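Local coordinates for 5-formyltetrahydrofolate cyclo-ligase family protein (Bacillus anthracis, PDB 2JCB) that probably catalyses the ATP-dependent cyclisation of 5-formyltetrahydrofolate to 5,10-methenyltetrahydrofolate, and holds ADP and a magnesium ion in its nucleotide site, at residues K53-T58 against L129-G134; R96-F101 against A117-V122; V135-R140 against K182-I187. One frame throughout, in Å; residues are numbered along the deposited sequence.

Interaction 1. Residues K53-T58 against L129-G134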
# COMPACT_ATOMS: atom_id res chain seq x y z
N LYS A 53 -1.41 -17.02 -3.33
CA LYS A 53 -0.63 -17.80 -2.45
C LYS A 53 0.55 -17.02 -1.87
O LYS A 53 1.06 -17.40 -0.83
CB LYS A 53 -0.19 -19.09 -3.13
CG LYS A 53 -1.35 -20.10 -3.42
CD LYS A 53 -2.38 -20.13 -2.28
CE LYS A 53 -3.45 -21.27 -2.44
NZ LYS A 53 -4.79 -20.70 -2.06
N THR A 54 0.94 -15.93 -2.53
CA THR A 54 1.97 -14.99 -2.02
C THR A 54 1.42 -13.60 -2.15
O THR A 54 1.03 -13.20 -3.24
CB THR A 54 3.29 -15.09 -2.84
OG1 THR A 54 3.80 -16.42 -2.79
CG2 THR A 54 4.38 -14.17 -2.27
N ILE A 55 1.48 -12.86 -1.04
CA ILE A 55 0.97 -11.54 -0.99
C ILE A 55 2.11 -10.61 -0.57
O ILE A 55 2.81 -10.92 0.40
CB ILE A 55 -0.22 -11.43 -0.03
CG1 ILE A 55 -1.39 -12.30 -0.56
CG2 ILE A 55 -0.59 -9.97 0.03
CD1 ILE A 55 -2.48 -12.51 0.37
N GLY A 56 2.21 -9.47 -1.25
CA GLY A 56 3.16 -8.36 -0.98
C GLY A 56 2.36 -7.28 -0.24
O GLY A 56 1.24 -6.91 -0.67
N ILE A 57 2.92 -6.76 0.86
CA ILE A 57 2.20 -5.76 1.66
C ILE A 57 3.23 -4.89 2.39
O ILE A 57 4.40 -5.25 2.48
CB ILE A 57 1.28 -6.45 2.70
CG1 ILE A 57 0.31 -5.49 3.39
CG2 ILE A 57 2.09 -7.44 3.69
CD1 ILE A 57 -0.85 -6.23 4.03
N THR A 58 2.76 -3.75 2.87
CA THR A 58 3.62 -2.82 3.68
C THR A 58 3.20 -2.93 5.15
O THR A 58 2.12 -3.46 5.48
CB THR A 58 3.58 -1.36 3.21
OG1 THR A 58 2.24 -0.85 3.36
CG2 THR A 58 4.10 -1.29 1.78
N LEU A 129 -0.38 -11.10 -5.45
CA LEU A 129 -1.11 -9.89 -5.16
C LEU A 129 -0.21 -8.91 -4.43
O LEU A 129 0.45 -9.29 -3.46
CB LEU A 129 -2.29 -10.29 -4.26
CG LEU A 129 -3.17 -9.14 -3.73
CD1 LEU A 129 -3.89 -8.43 -4.93
CD2 LEU A 129 -4.15 -9.65 -2.64
N GLN A 130 -0.22 -7.67 -4.88
CA GLN A 130 0.44 -6.57 -4.17
C GLN A 130 -0.61 -5.65 -3.60
O GLN A 130 -1.40 -5.12 -4.36
CB GLN A 130 1.34 -5.79 -5.11
CG GLN A 130 2.65 -6.59 -5.38
CD GLN A 130 3.69 -6.43 -4.20
OE1 GLN A 130 3.37 -5.95 -3.14
NE2 GLN A 130 4.94 -6.85 -4.46
N ILE A 131 -0.56 -5.50 -2.28
CA ILE A 131 -1.45 -4.58 -1.57
C ILE A 131 -0.63 -3.26 -1.54
O ILE A 131 0.35 -3.17 -0.77
CB ILE A 131 -1.84 -5.16 -0.22
CG1 ILE A 131 -2.70 -6.44 -0.49
CG2 ILE A 131 -2.60 -4.11 0.56
CD1 ILE A 131 -3.08 -7.24 0.76
N VAL A 132 -1.06 -2.22 -2.28
CA VAL A 132 -0.18 -1.09 -2.55
C VAL A 132 -0.57 0.02 -1.60
O VAL A 132 -1.73 0.31 -1.50
CB VAL A 132 -0.32 -0.68 -4.04
CG1 VAL A 132 0.36 0.71 -4.31
CG2 VAL A 132 0.19 -1.83 -4.97
N PRO A 133 0.37 0.57 -0.80
CA PRO A 133 0.04 1.71 0.09
C PRO A 133 -0.10 3.04 -0.62
O PRO A 133 0.24 3.16 -1.78
CB PRO A 133 1.26 1.77 1.03
CG PRO A 133 2.39 1.41 0.07
CD PRO A 133 1.80 0.22 -0.73
N GLY A 134 -0.56 4.07 0.06
CA GLY A 134 -0.77 5.29 -0.68
C GLY A 134 -1.50 6.27 0.16
O GLY A 134 -1.99 5.88 1.23
O HOH W 1 0.40 -2.15 1.92

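Interaction 2. Residues R96-F101 against A117-V122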
# COMPACT_ATOMS: atom_id res chain seq x y z
N ARG A 96 10.72 -9.08 0.55
CA ARG A 96 11.35 -10.22 1.21
C ARG A 96 10.40 -10.92 2.12
O ARG A 96 9.61 -10.29 2.80
CB ARG A 96 12.61 -9.78 2.01
CG ARG A 96 13.53 -8.79 1.24
CD ARG A 96 14.72 -8.45 2.13
NE ARG A 96 15.68 -9.55 2.13
CZ ARG A 96 16.64 -9.69 1.24
NH1 ARG A 96 16.77 -8.81 0.24
NH2 ARG A 96 17.46 -10.71 1.33
N GLN A 97 10.47 -12.24 2.13
CA GLN A 97 9.53 -13.02 2.92
C GLN A 97 9.77 -12.90 4.43
O GLN A 97 10.92 -13.02 4.90
CB GLN A 97 9.55 -14.49 2.50
CG GLN A 97 8.68 -15.34 3.38
CD GLN A 97 8.68 -16.82 3.02
OE1 GLN A 97 9.59 -17.32 2.36
NE2 GLN A 97 7.64 -17.52 3.45
N ILE A 98 8.67 -12.76 5.14
CA ILE A 98 8.66 -12.78 6.63
C ILE A 98 7.68 -13.83 7.10
O ILE A 98 6.55 -13.88 6.59
CB ILE A 98 8.38 -11.37 7.29
CG1 ILE A 98 7.05 -10.69 6.86
CG2 ILE A 98 9.60 -10.43 7.06
CD1 ILE A 98 6.51 -9.55 7.85
N SER A 99 8.13 -14.64 8.04
CA SER A 99 7.32 -15.67 8.67
C SER A 99 6.87 -15.24 10.07
O SER A 99 5.94 -15.81 10.64
CB SER A 99 8.14 -16.94 8.79
OG SER A 99 8.60 -17.37 7.52
N ASN A 100 7.59 -14.28 10.64
CA ASN A 100 7.28 -13.75 11.97
C ASN A 100 7.79 -12.32 12.10
O ASN A 100 8.65 -11.89 11.30
CB ASN A 100 7.86 -14.66 13.08
CG ASN A 100 9.38 -14.81 13.00
OD1 ASN A 100 10.10 -13.83 13.17
ND2 ASN A 100 9.86 -16.03 12.76
N PHE A 101 7.28 -11.57 13.07
CA PHE A 101 7.61 -10.14 13.15
C PHE A 101 9.04 -9.85 13.67
O PHE A 101 9.54 -8.73 13.53
CB PHE A 101 6.55 -9.36 13.97
CG PHE A 101 5.20 -9.29 13.31
CD1 PHE A 101 5.02 -8.60 12.11
CD2 PHE A 101 4.11 -9.92 13.90
CE1 PHE A 101 3.76 -8.57 11.50
CE2 PHE A 101 2.86 -9.88 13.31
CZ PHE A 101 2.67 -9.21 12.12
N ALA A 117 19.69 -10.21 6.27
CA ALA A 117 20.37 -11.44 6.67
C ALA A 117 19.42 -12.57 7.09
O ALA A 117 19.79 -13.75 7.04
CB ALA A 117 21.38 -11.14 7.79
N LEU A 118 18.18 -12.20 7.45
CA LEU A 118 17.21 -13.16 7.97
C LEU A 118 16.01 -13.38 7.06
O LEU A 118 15.07 -14.05 7.45
CB LEU A 118 16.72 -12.73 9.36
CG LEU A 118 17.81 -12.60 10.44
CD1 LEU A 118 17.16 -12.18 11.75
CD2 LEU A 118 18.61 -13.88 10.60
N THR A 119 16.03 -12.82 5.86
CA THR A 119 14.87 -12.91 4.99
C THR A 119 15.29 -13.16 3.55
O THR A 119 16.44 -12.83 3.17
CB THR A 119 14.03 -11.60 5.08
OG1 THR A 119 14.85 -10.47 4.75
CG2 THR A 119 13.42 -11.42 6.49
N GLU A 120 14.38 -13.74 2.76
CA GLU A 120 14.75 -14.13 1.39
C GLU A 120 13.97 -13.27 0.43
O GLU A 120 12.75 -13.18 0.56
CB GLU A 120 14.45 -15.61 1.14
CG GLU A 120 15.52 -16.52 1.68
CD GLU A 120 15.13 -17.99 1.66
OE1 GLU A 120 16.04 -18.84 1.72
OE2 GLU A 120 13.92 -18.30 1.58
N GLU A 121 14.68 -12.65 -0.52
CA GLU A 121 14.02 -11.90 -1.58
C GLU A 121 13.13 -12.81 -2.41
O GLU A 121 13.55 -13.94 -2.77
CB GLU A 121 15.05 -11.32 -2.54
CG GLU A 121 14.46 -10.22 -3.39
CD GLU A 121 15.52 -9.53 -4.18
OE1 GLU A 121 16.03 -10.15 -5.16
OE2 GLU A 121 15.88 -8.40 -3.78
N VAL A 122 11.96 -12.30 -2.77
CA VAL A 122 11.02 -13.00 -3.65
C VAL A 122 10.83 -12.17 -4.94
O VAL A 122 10.54 -10.98 -4.88
CB VAL A 122 9.67 -13.30 -2.93
CG1 VAL A 122 8.69 -13.99 -3.86
CG2 VAL A 122 9.91 -14.19 -1.74
O HOH W 2 12.62 -15.32 4.42

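Interaction 3. Residues V135-R140 against K182-I187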
# COMPACT_ATOMS: atom_id res chain seq x y z
N VAL A 135 -1.51 7.50 -0.35
CA VAL A 135 -2.14 8.65 0.32
C VAL A 135 -3.52 8.94 -0.28
O VAL A 135 -4.50 9.05 0.44
CB VAL A 135 -1.22 9.92 0.39
CG1 VAL A 135 -1.93 11.02 1.08
CG2 VAL A 135 0.04 9.57 1.16
N ALA A 136 -3.58 9.21 -1.58
CA ALA A 136 -4.88 9.61 -2.16
C ALA A 136 -5.12 8.86 -3.45
O ALA A 136 -4.17 8.44 -4.13
CB ALA A 136 -4.90 11.07 -2.42
N TYR A 137 -6.40 8.67 -3.79
CA TYR A 137 -6.73 7.90 -4.99
C TYR A 137 -7.92 8.51 -5.70
O TYR A 137 -8.71 9.23 -5.09
CB TYR A 137 -7.10 6.47 -4.61
CG TYR A 137 -6.09 5.68 -3.75
CD1 TYR A 137 -5.15 4.86 -4.35
CD2 TYR A 137 -6.09 5.81 -2.36
CE1 TYR A 137 -4.20 4.18 -3.53
CE2 TYR A 137 -5.20 5.14 -1.54
CZ TYR A 137 -4.27 4.31 -2.14
OH TYR A 137 -3.36 3.67 -1.31
N THR A 138 -8.06 8.17 -6.98
CA THR A 138 -9.32 8.49 -7.70
C THR A 138 -10.06 7.19 -8.03
O THR A 138 -9.50 6.09 -7.89
CB THR A 138 -9.08 9.27 -8.98
OG1 THR A 138 -8.47 8.41 -9.95
CG2 THR A 138 -8.21 10.46 -8.67
N GLU A 139 -11.30 7.36 -8.50
CA GLU A 139 -12.18 6.27 -8.96
C GLU A 139 -11.50 5.47 -10.06
O GLU A 139 -11.75 4.27 -10.21
CB GLU A 139 -13.52 6.82 -9.51
CG GLU A 139 -13.40 7.82 -10.69
CD GLU A 139 -14.68 8.07 -11.54
OE1 GLU A 139 -15.81 7.77 -11.08
OE2 GLU A 139 -14.53 8.60 -12.67
N ARG A 140 -10.61 6.15 -10.77
CA ARG A 140 -9.85 5.61 -11.87
C ARG A 140 -8.59 4.78 -11.49
O ARG A 140 -7.84 4.36 -12.37
CB ARG A 140 -9.44 6.76 -12.79
CG ARG A 140 -10.64 7.38 -13.54
CD ARG A 140 -10.27 8.66 -14.23
NE ARG A 140 -9.90 9.72 -13.30
CZ ARG A 140 -10.76 10.44 -12.57
NH1 ARG A 140 -10.30 11.38 -11.77
NH2 ARG A 140 -12.07 10.21 -12.63
N LYS A 182 1.70 5.27 -11.85
CA LYS A 182 1.06 3.96 -12.11
C LYS A 182 -0.25 3.87 -11.37
O LYS A 182 -0.37 4.31 -10.21
CB LYS A 182 1.99 2.82 -11.73
CG LYS A 182 3.31 2.79 -12.59
CD LYS A 182 3.07 2.58 -14.08
CE LYS A 182 2.98 1.10 -14.42
NZ LYS A 182 2.79 0.90 -15.89
N ASN A 183 -1.25 3.27 -12.00
CA ASN A 183 -2.56 3.08 -11.37
C ASN A 183 -2.67 1.73 -10.70
O ASN A 183 -1.97 0.80 -11.07
CB ASN A 183 -3.66 3.14 -12.44
CG ASN A 183 -3.83 4.52 -13.03
OD1 ASN A 183 -3.25 5.51 -12.56
ND2 ASN A 183 -4.64 4.61 -14.09
N VAL A 184 -3.59 1.61 -9.76
CA VAL A 184 -3.89 0.31 -9.10
C VAL A 184 -5.21 -0.24 -9.68
O VAL A 184 -6.02 0.54 -10.17
CB VAL A 184 -3.99 0.40 -7.56
CG1 VAL A 184 -2.62 0.75 -6.97
CG2 VAL A 184 -5.01 1.46 -7.10
N GLU A 185 -5.39 -1.55 -9.63
CA GLU A 185 -6.54 -2.20 -10.25
C GLU A 185 -7.82 -2.14 -9.42
O GLU A 185 -8.91 -2.30 -9.96
CB GLU A 185 -6.23 -3.67 -10.53
CG GLU A 185 -5.26 -3.81 -11.65
CD GLU A 185 -4.77 -5.25 -11.81
OE1 GLU A 185 -4.82 -6.07 -10.86
OE2 GLU A 185 -4.29 -5.55 -12.90
N LYS A 186 -7.68 -2.01 -8.13
CA LYS A 186 -8.85 -2.03 -7.23
C LYS A 186 -8.55 -1.25 -5.98
O LYS A 186 -7.42 -1.29 -5.47
CB LYS A 186 -9.14 -3.47 -6.82
CG LYS A 186 -10.38 -3.57 -5.83
CD LYS A 186 -10.65 -5.00 -5.41
CE LYS A 186 -11.40 -5.76 -6.52
NZ LYS A 186 -11.75 -7.15 -6.10
N ILE A 187 -9.55 -0.54 -5.47
CA ILE A 187 -9.40 0.20 -4.21
C ILE A 187 -10.57 -0.32 -3.32
O ILE A 187 -11.72 -0.37 -3.78
CB ILE A 187 -9.42 1.76 -4.36
CG1 ILE A 187 -8.27 2.23 -5.30
CG2 ILE A 187 -9.28 2.45 -2.98
CD1 ILE A 187 -8.63 3.34 -6.15

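Interaction 1. Residues K53-T58 against L129-G134
The carboxamide of Gln130 lies over the backbone of Gly56, its plane about 21° from that of the Gly56-Ile57 peptide. Gln130 OE1 stands over one face of this peptide, 3.2 Å from Gly56 CA and nearly as close to the carbonyl carbon, while Gly56 CA sits under one face of the amide. The Gln130 chain is bent at its middle (chi2 -80°), which carries CD back toward the neighbouring strand. Glycine has no side chain in the way, and the amide comes down directly on the main chain. At the other end of the group, NE2 makes a weak hydrogen bond to Tyr154. Beneath the amide the strands are joined in parallel register: Gly56 N donates to Leu129 O at 2.8 Å, almost straight, and Gly56 O accepts from Ile131 N at 2.8 Å. The earlier bond, from Leu129 N to Thr54 O, is weak at 3.4 Å. These two strands are adjacent parallel members of the main sheet in a Rossmann-like alpha/beta fold, with strand 80-87 beyond 54-56 and strand 161-165 beyond 129-131. On the sheet face away from Gln130 the contact is aliphatic. Ile131 CD1 reaches Ile55 CG2 at 3.8 Å and meets Ile57 CD1, Ile57 and Ile131 lying side by side and pointing the same way. Past the last direct backbone bond the segments diverge, and a water bridges them, accepting from Thr58 N and donating to Ile131 O. Farther on, Thr58 CG2 packs on Pro133 CG at 3.6 Å, and Tyr151 of helix 150-154 touches both side chains.

Interaction 2. Residues R96-F101 against A117-V122
Arg96 grips Thr119 side-on with two nitrogens. NE donates to Thr119 OG1 at 2.9 Å, and NH2 donates to Thr119 O at 3.0 Å from above that carbonyl plane; both oxygens lie near the guanidinium plane. The chain is extended to CD (chi2 180°) and bends at chi3 (77°), which turns NE toward Thr119 OG1. Thr119 OG1 is also bonded to Ile115 O, so it is held from two directions. Over one guanidinium face lies Glu121 N, while Glu121 OE2 stays 4.1 Å from Arg96 NH1, well out of the plane; that carboxylate is hydrogen-bonded to Ser94. Arg96 and Glu121 form an antiparallel non-hydrogen-bonded pair with CA atoms 4.2 Å apart. At Gln97 the backbone takes over: its N donates to Glu120 O at 2.9 Å, and its O accepts from a water, which accepts in turn from Glu120 N. The same carbonyl rests against Thr119 CB and CG2. At Ile98, CG2 lies beside Thr119 CG2 at 4.0 Å, before the chain turns away. Short and partly water-bridged, the pairing is that of an edge strand, 120-121, added antiparallel to strand 92-98 at one margin of the main sheet.

Interaction 3. Residues V135-R140 against K182-I187
Ile187 sets its terminal methyl against Tyr137 CB and the Thr138 carbonyl oxygen, and this is the close end of the contact. Ile187 CD1 lies 3.4 Å from Thr138 O and 3.8 Å from Tyr137 CB. Its chi2 of 143° is well off a staggered value, consistent with CD1 being fitted between Tyr137 CB and Thr138 O. Tyr137 and Ile187 cross obliquely, with Ile187 CG1 4.2 Å from Tyr137 CD1. Val184 CG2 approaches the same ring atom, Tyr137 CD1, at a looser 4.4 Å. Ser164 of strand 161-165 touches both Tyr137 and Val184, placing this half against the main sheet. Tyr137 belongs to a small antiparallel hairpin with strand 143-144, where Val135 and Ala136 both face Ile144 in a classic beta bulge.

Toward Arg140 the contact opens out. Asn183 ND2 comes to 3.6 Å from Arg140 O, a distance of mere proximity, and the exposed Arg140 side chain leads away from the other segment. Its guanidinium is occupied elsewhere: NH2 forms a salt bridge with Glu139 OE2 at 2.9 Å, NE pairs with Glu142, which is also hydrogen-bonded to Thr138 OG1, and NH1 is bonded to Glu173 O. Thr138 OG1 receives a weak bond from Arg140 N as well.

No hydrogen bond or salt bridge spans the two segments themselves. Their direct cohesion is therefore chiefly van der Waals contact around Tyr137 and Ile187, while the Arg140 guanidinium is bonded to Glu139 and Glu142 of its own turn and to Glu173 O, not to 182-187.

In the fold
Interactions 1 and 2 belong to the same main sheet, their centres 14 Å apart: interaction 1 joins two inner parallel strands, interaction 2 adds a margin strand, and it is nested in the chain loop that interaction 1 closes. Interaction 3 follows in series, reaches the same sheet through strand 186-189, and touches interaction 1, with Val132 CB 4.0 Å from Val184 CG1. Interactions 2 and 3 lie on opposite sides of the chain's centre, nearest atoms about 17 Å apart. The nucleotide site lies near interactions 1 and 3: the side chain of Pro133 is about 9 Å from ADP, and that of Asn183 about 9 Å from the magnesium ion, whose site includes Asp152 and Asp181.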